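Local structure of ABC transporter sugar binding protein (Xanthomonas axonopodis pv. citri, 3UOR) at residues I412-K415 against R416-I419; L209-H212 against D213-N217. The protein probably binds maltose or related sugars in the periplasm as the substrate-binding component of an ABC transporter. All blocks are in the same frame, centred on the assembly; numbering follows the deposited sequence.

Contact 1 (I412-K415 against R416-I419); sequences ILAK and RRWI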
loop_
_atom_site.group_PDB
_atom_site.type_symbol
_atom_site.label_atom_id
_atom_site.label_comp_id
_atom_site.label_asym_id
_atom_site.label_seq_id
_atom_site.Cartn_x
_atom_site.Cartn_y
_atom_site.Cartn_z
ATOM N N ILE A 412 22.965 4.850 1.270
ATOM C CA ILE A 412 22.185 3.905 0.460
ATOM C C ILE A 412 22.137 4.331 -1.020
ATOM O O ILE A 412 22.273 3.505 -1.935
ATOM C CB ILE A 412 20.768 3.728 1.047
ATOM C CG1 ILE A 412 20.853 2.981 2.384
ATOM C CG2 ILE A 412 19.875 2.999 0.065
ATOM C CD1 ILE A 412 19.625 3.073 3.223
ATOM N N LEU A 413 22.006 5.632 -1.255
ATOM C CA LEU A 413 21.865 6.150 -2.618
ATOM C C LEU A 413 23.203 6.408 -3.298
ATOM O O LEU A 413 23.239 6.943 -4.403
ATOM C CB LEU A 413 21.037 7.445 -2.609
ATOM C CG LEU A 413 19.563 7.288 -2.193
ATOM C CD1 LEU A 413 18.887 8.639 -1.977
ATOM C CD2 LEU A 413 18.816 6.481 -3.238
ATOM N N ALA A 414 24.304 6.032 -2.650
ATOM C CA ALA A 414 25.615 6.391 -3.173
ATOM C C ALA A 414 25.873 5.840 -4.561
ATOM O O ALA A 414 26.464 6.523 -5.383
ATOM C CB ALA A 414 26.740 5.935 -2.219
ATOM N N LYS A 415 25.500 4.588 -4.818
ATOM C CA LYS A 415 25.776 4.007 -6.137
ATOM C C LYS A 415 24.934 4.716 -7.212
ATOM O O LYS A 415 25.440 5.119 -8.261
ATOM C CB LYS A 415 25.471 2.521 -6.138
ATOM C CG LYS A 415 25.703 1.851 -7.474
ATOM C CD LYS A 415 25.362 0.373 -7.357
ATOM C CE LYS A 415 25.651 -0.374 -8.642
ATOM N NZ LYS A 415 25.498 -1.855 -8.463
ATOM N N ARG A 416 23.647 4.877 -6.926
ATOM C CA ARG A 416 22.755 5.621 -7.819
ATOM C C ARG A 416 23.329 7.008 -8.119
ATOM O O ARG A 416 23.472 7.386 -9.270
ATOM C CB ARG A 416 21.364 5.767 -7.190
ATOM C CG ARG A 416 20.420 6.695 -7.982
ATOM C CD ARG A 416 19.104 6.949 -7.239
ATOM N NE ARG A 416 18.312 7.940 -7.958
ATOM C CZ ARG A 416 17.524 7.648 -8.989
ATOM N NH1 ARG A 416 17.406 6.395 -9.401
ATOM N NH2 ARG A 416 16.848 8.605 -9.601
ATOM N N ARG A 417 23.651 7.769 -7.079
ATOM C CA ARG A 417 24.207 9.116 -7.254
ATOM C C ARG A 417 25.503 9.110 -8.070
ATOM O O ARG A 417 25.726 10.002 -8.877
ATOM C CB ARG A 417 24.440 9.757 -5.892
ATOM C CG ARG A 417 24.955 11.181 -5.907
ATOM C CD ARG A 417 24.925 11.747 -4.494
ATOM N NE ARG A 417 25.708 10.940 -3.578
ATOM C CZ ARG A 417 25.221 10.201 -2.588
ATOM N NH1 ARG A 417 23.917 10.163 -2.337
ATOM N NH2 ARG A 417 26.061 9.509 -1.825
ATOM N N TRP A 418 26.349 8.099 -7.870
ATOM C CA TRP A 418 27.639 8.019 -8.554
ATOM C C TRP A 418 27.463 7.747 -10.038
ATOM O O TRP A 418 28.106 8.359 -10.888
ATOM C CB TRP A 418 28.481 6.901 -7.951
ATOM C CG TRP A 418 29.699 6.555 -8.744
ATOM C CD1 TRP A 418 29.834 5.546 -9.673
ATOM C CD2 TRP A 418 30.969 7.212 -8.683
ATOM N NE1 TRP A 418 31.123 5.537 -10.177
ATOM C CE2 TRP A 418 31.831 6.551 -9.589
ATOM C CE3 TRP A 418 31.462 8.295 -7.953
ATOM C CZ2 TRP A 418 33.153 6.948 -9.780
ATOM C CZ3 TRP A 418 32.766 8.685 -8.144
ATOM C CH2 TRP A 418 33.601 8.010 -9.046
ATOM N N ILE A 419 26.616 6.780 -10.345
ATOM C CA ILE A 419 26.271 6.515 -11.723
ATOM C C ILE A 419 25.743 7.790 -12.396
ATOM O O ILE A 419 26.072 8.070 -13.540
ATOM C CB ILE A 419 25.235 5.402 -11.820
ATOM C CG1 ILE A 419 25.879 4.054 -11.466
ATOM C CG2 ILE A 419 24.615 5.377 -13.226
ATOM C CD1 ILE A 419 24.860 2.931 -11.269
HETATM O O HOH W 1 22.503 3.450 -4.756
#
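With CG turned opposite its own amide nitrogen (chi1 -177°) and a bend at chi3 (58°), Arg417 folds its guanidinium back over the start of helix 414-422. One face of the group lies above the main chain there, with Ala414 CA 3.4 Å from Arg417 NH2 and the methyl carbon Ala414 CB 3.7 Å from the same nitrogen. Leu413 O sits over that face too, offset toward the rim, so the flat cation lies against the main chain at Ala414 CA and Leu413 O, with the Ala414 methyl beside NH2. Arg416 shares the first torsion but stays extended as far as NE; its methylene CD runs alongside Leu413, 4.0 Å from CD2, and the two side chains point the same way. Lys415 and Ile419 pair likewise, one turn apart, through Lys415 CG and Ile419 CD1.

Beneath these contacts runs the i to i+4 ladder of a first helical turn. Leu413, in the N-cap position, accepts from Arg417, the N to O distance being 2.8 Å and the N-H almost straight at 174°. Ala414 O takes the N-H of Trp418 from a tilted direction, and Lys415 O that of Ile419 nearly in line. Water 1 occupies the junction with helix 398-412: it donates to Ile412 O and accepts from Arg416 N (2.8 Å), an amide of the first turn.

Both guanidinium groups end on carbonyl oxygens: each arginine reaches one in the 209-217 hairpin, and Arg417 NH2 also binds Asp410 O. The chemistry is thus that of a helix start whose cations are held by neutral backbone acceptors, and two bonds from different nitrogens should fix the rotation of the Arg417 group.

Contact 2 (L209-H212 against D213-N217); sequences LRDH and DNYGN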
loop_
_atom_site.group_PDB
_atom_site.type_symbol
_atom_site.label_atom_id
_atom_site.label_comp_id
_atom_site.label_asym_id
_atom_site.label_seq_id
_atom_site.Cartn_x
_atom_site.Cartn_y
_atom_site.Cartn_z
ATOM N N LEU A 209 12.739 12.354 -1.197
ATOM C CA LEU A 209 14.114 12.391 -1.725
ATOM C C LEU A 209 14.273 13.678 -2.513
ATOM O O LEU A 209 13.283 14.335 -2.834
ATOM C CB LEU A 209 14.381 11.198 -2.650
ATOM C CG LEU A 209 14.197 9.810 -2.036
ATOM C CD1 LEU A 209 14.538 8.745 -3.080
ATOM C CD2 LEU A 209 15.103 9.674 -0.799
ATOM N N ARG A 210 15.502 14.047 -2.837
ATOM C CA ARG A 210 15.717 15.284 -3.576
ATOM C C ARG A 210 16.834 15.125 -4.581
ATOM O O ARG A 210 17.584 14.145 -4.548
ATOM C CB ARG A 210 16.064 16.432 -2.630
ATOM C CG ARG A 210 17.348 16.166 -1.820
ATOM C CD ARG A 210 17.597 17.238 -0.770
ATOM N NE ARG A 210 18.754 16.896 0.041
ATOM C CZ ARG A 210 20.008 17.123 -0.329
ATOM N NH1 ARG A 210 20.251 17.702 -1.497
ATOM N NH2 ARG A 210 21.017 16.762 0.465
ATOM N N ASP A 211 16.931 16.109 -5.471
ATOM C CA ASP A 211 18.021 16.214 -6.431
ATOM C C ASP A 211 18.181 14.935 -7.250
ATOM O O ASP A 211 19.161 14.200 -7.108
ATOM C CB ASP A 211 19.326 16.600 -5.727
ATOM C CG ASP A 211 20.461 16.850 -6.706
ATOM O OD1 ASP A 211 21.637 16.656 -6.329
ATOM O OD2 ASP A 211 20.178 17.236 -7.860
ATOM N N HIS A 212 17.199 14.689 -8.106
ATOM C CA HIS A 212 17.175 13.527 -8.982
ATOM C C HIS A 212 17.087 12.255 -8.166
ATOM O O HIS A 212 17.527 11.185 -8.605
ATOM C CB HIS A 212 18.387 13.503 -9.912
ATOM C CG HIS A 212 18.418 14.640 -10.879
ATOM N ND1 HIS A 212 19.216 15.749 -10.697
ATOM C CD2 HIS A 212 17.727 14.856 -12.023
ATOM C CE1 HIS A 212 19.032 16.589 -11.700
ATOM N NE2 HIS A 212 18.136 16.069 -12.520
ATOM N N ASP A 213 16.473 12.388 -6.995
ATOM C CA ASP A 213 16.300 11.272 -6.075
ATOM C C ASP A 213 17.646 10.652 -5.722
ATOM O O ASP A 213 17.732 9.468 -5.446
ATOM C CB ASP A 213 15.353 10.235 -6.657
ATOM C CG ASP A 213 13.907 10.715 -6.672
ATOM O OD1 ASP A 213 13.607 11.784 -6.093
ATOM O OD2 ASP A 213 13.063 10.015 -7.256
ATOM N N ASN A 214 18.686 11.486 -5.732
ATOM C CA ASN A 214 20.033 11.073 -5.389
ATOM C C ASN A 214 20.372 11.335 -3.930
ATOM O O ASN A 214 21.387 10.866 -3.456
ATOM C CB ASN A 214 21.064 11.763 -6.291
ATOM C CG ASN A 214 21.013 11.254 -7.713
ATOM O OD1 ASN A 214 20.559 10.140 -7.964
ATOM N ND2 ASN A 214 21.475 12.071 -8.656
ATOM N N TYR A 215 19.541 12.093 -3.221
ATOM C CA TYR A 215 19.814 12.371 -1.807
ATOM C C TYR A 215 18.556 12.220 -0.999
ATOM O O TYR A 215 17.450 12.401 -1.522
ATOM C CB TYR A 215 20.301 13.797 -1.615
ATOM C CG TYR A 215 21.680 14.092 -2.154
ATOM C CD1 TYR A 215 22.808 13.872 -1.377
ATOM C CD2 TYR A 215 21.851 14.613 -3.433
ATOM C CE1 TYR A 215 24.072 14.150 -1.858
ATOM C CE2 TYR A 215 23.110 14.888 -3.925
ATOM C CZ TYR A 215 24.215 14.660 -3.131
ATOM O OH TYR A 215 25.473 14.938 -3.615
ATOM N N GLY A 216 18.709 11.908 0.282
ATOM C CA GLY A 216 17.554 11.876 1.158
ATOM C C GLY A 216 17.069 13.297 1.389
ATOM O O GLY A 216 17.854 14.228 1.336
ATOM N N ASN A 217 15.776 13.470 1.624
ATOM C CA ASN A 217 15.243 14.782 1.925
ATOM C C ASN A 217 14.446 14.709 3.200
ATOM O O ASN A 217 13.445 15.413 3.342
ATOM C CB ASN A 217 14.339 15.296 0.799
ATOM C CG ASN A 217 13.981 16.766 0.970
ATOM O OD1 ASN A 217 14.810 17.566 1.373
ATOM N ND2 ASN A 217 12.744 17.122 0.655
HETATM O O HOH W 2 20.438 14.550 2.207
#
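Three consecutive residues with positive phi, Asp211, His212 and Asp213, carry the chain round the end of a two-stranded beta hairpin, 209-210 against 215-216. Asp211 to Asn214 forms a type I' turn, closed by Asn214 N to Asp211 O at 3.1 Å, the donor lying well above the carbonyl plane. Next to it Arg210 faces both Asn214 and Tyr215, a classic beta bulge: Arg210 O accepts a bond from Tyr215 N and a weak one from Asn214 N, while Arg210 N returns a bond to Tyr215 O (2.9 Å).

On the face of the hairpin that carries Arg210 and Tyr215, the guanidinium stacks flat on the phenol ring in an offset fashion, planes 5° apart and centres 4.7 Å apart. The shift puts Tyr215 CB over the middle of the guanidinium, 3.6 Å from Arg210 CZ. A chi1 of 60° tucks Arg210 CG in over its own backbone, and the extended chain beyond it brings NE to a weak bond with Gly216 O. Water 2 accepts from Arg210 NH2 and lies 2.7 Å from Gly216 O, to which it may donate.

Leu209 projects elsewhere, packing on Val409 of helix 398-412, and Asp213 forms a salt bridge with Arg207. At the ring edge the Asp211 carboxylate is nearly coplanar with Tyr215, OD1 approaching CE2 to 3.3 Å.

Contact 2 precedes contact 1 in the chain by some two hundred residues, yet their centres are about 10 Å apart, and the hairpin turn docks on the first turn of helix 414-422. Two probable hydrogen bonds join them: Arg416 NH2 to His212 O at 2.8 Å and Arg417 NH1 to Asn214 O at 2.9 Å. The turn therefore presents carbonyls to the two arginines of segment 416-419. Phe420, farther along the helix, meets the His212 ring, and Asp410 extends the link by accepting from Gly216 N through OD1. Together the contacts tie the C-terminal helices 398-412 and 414-422 to the 209-216 hairpin.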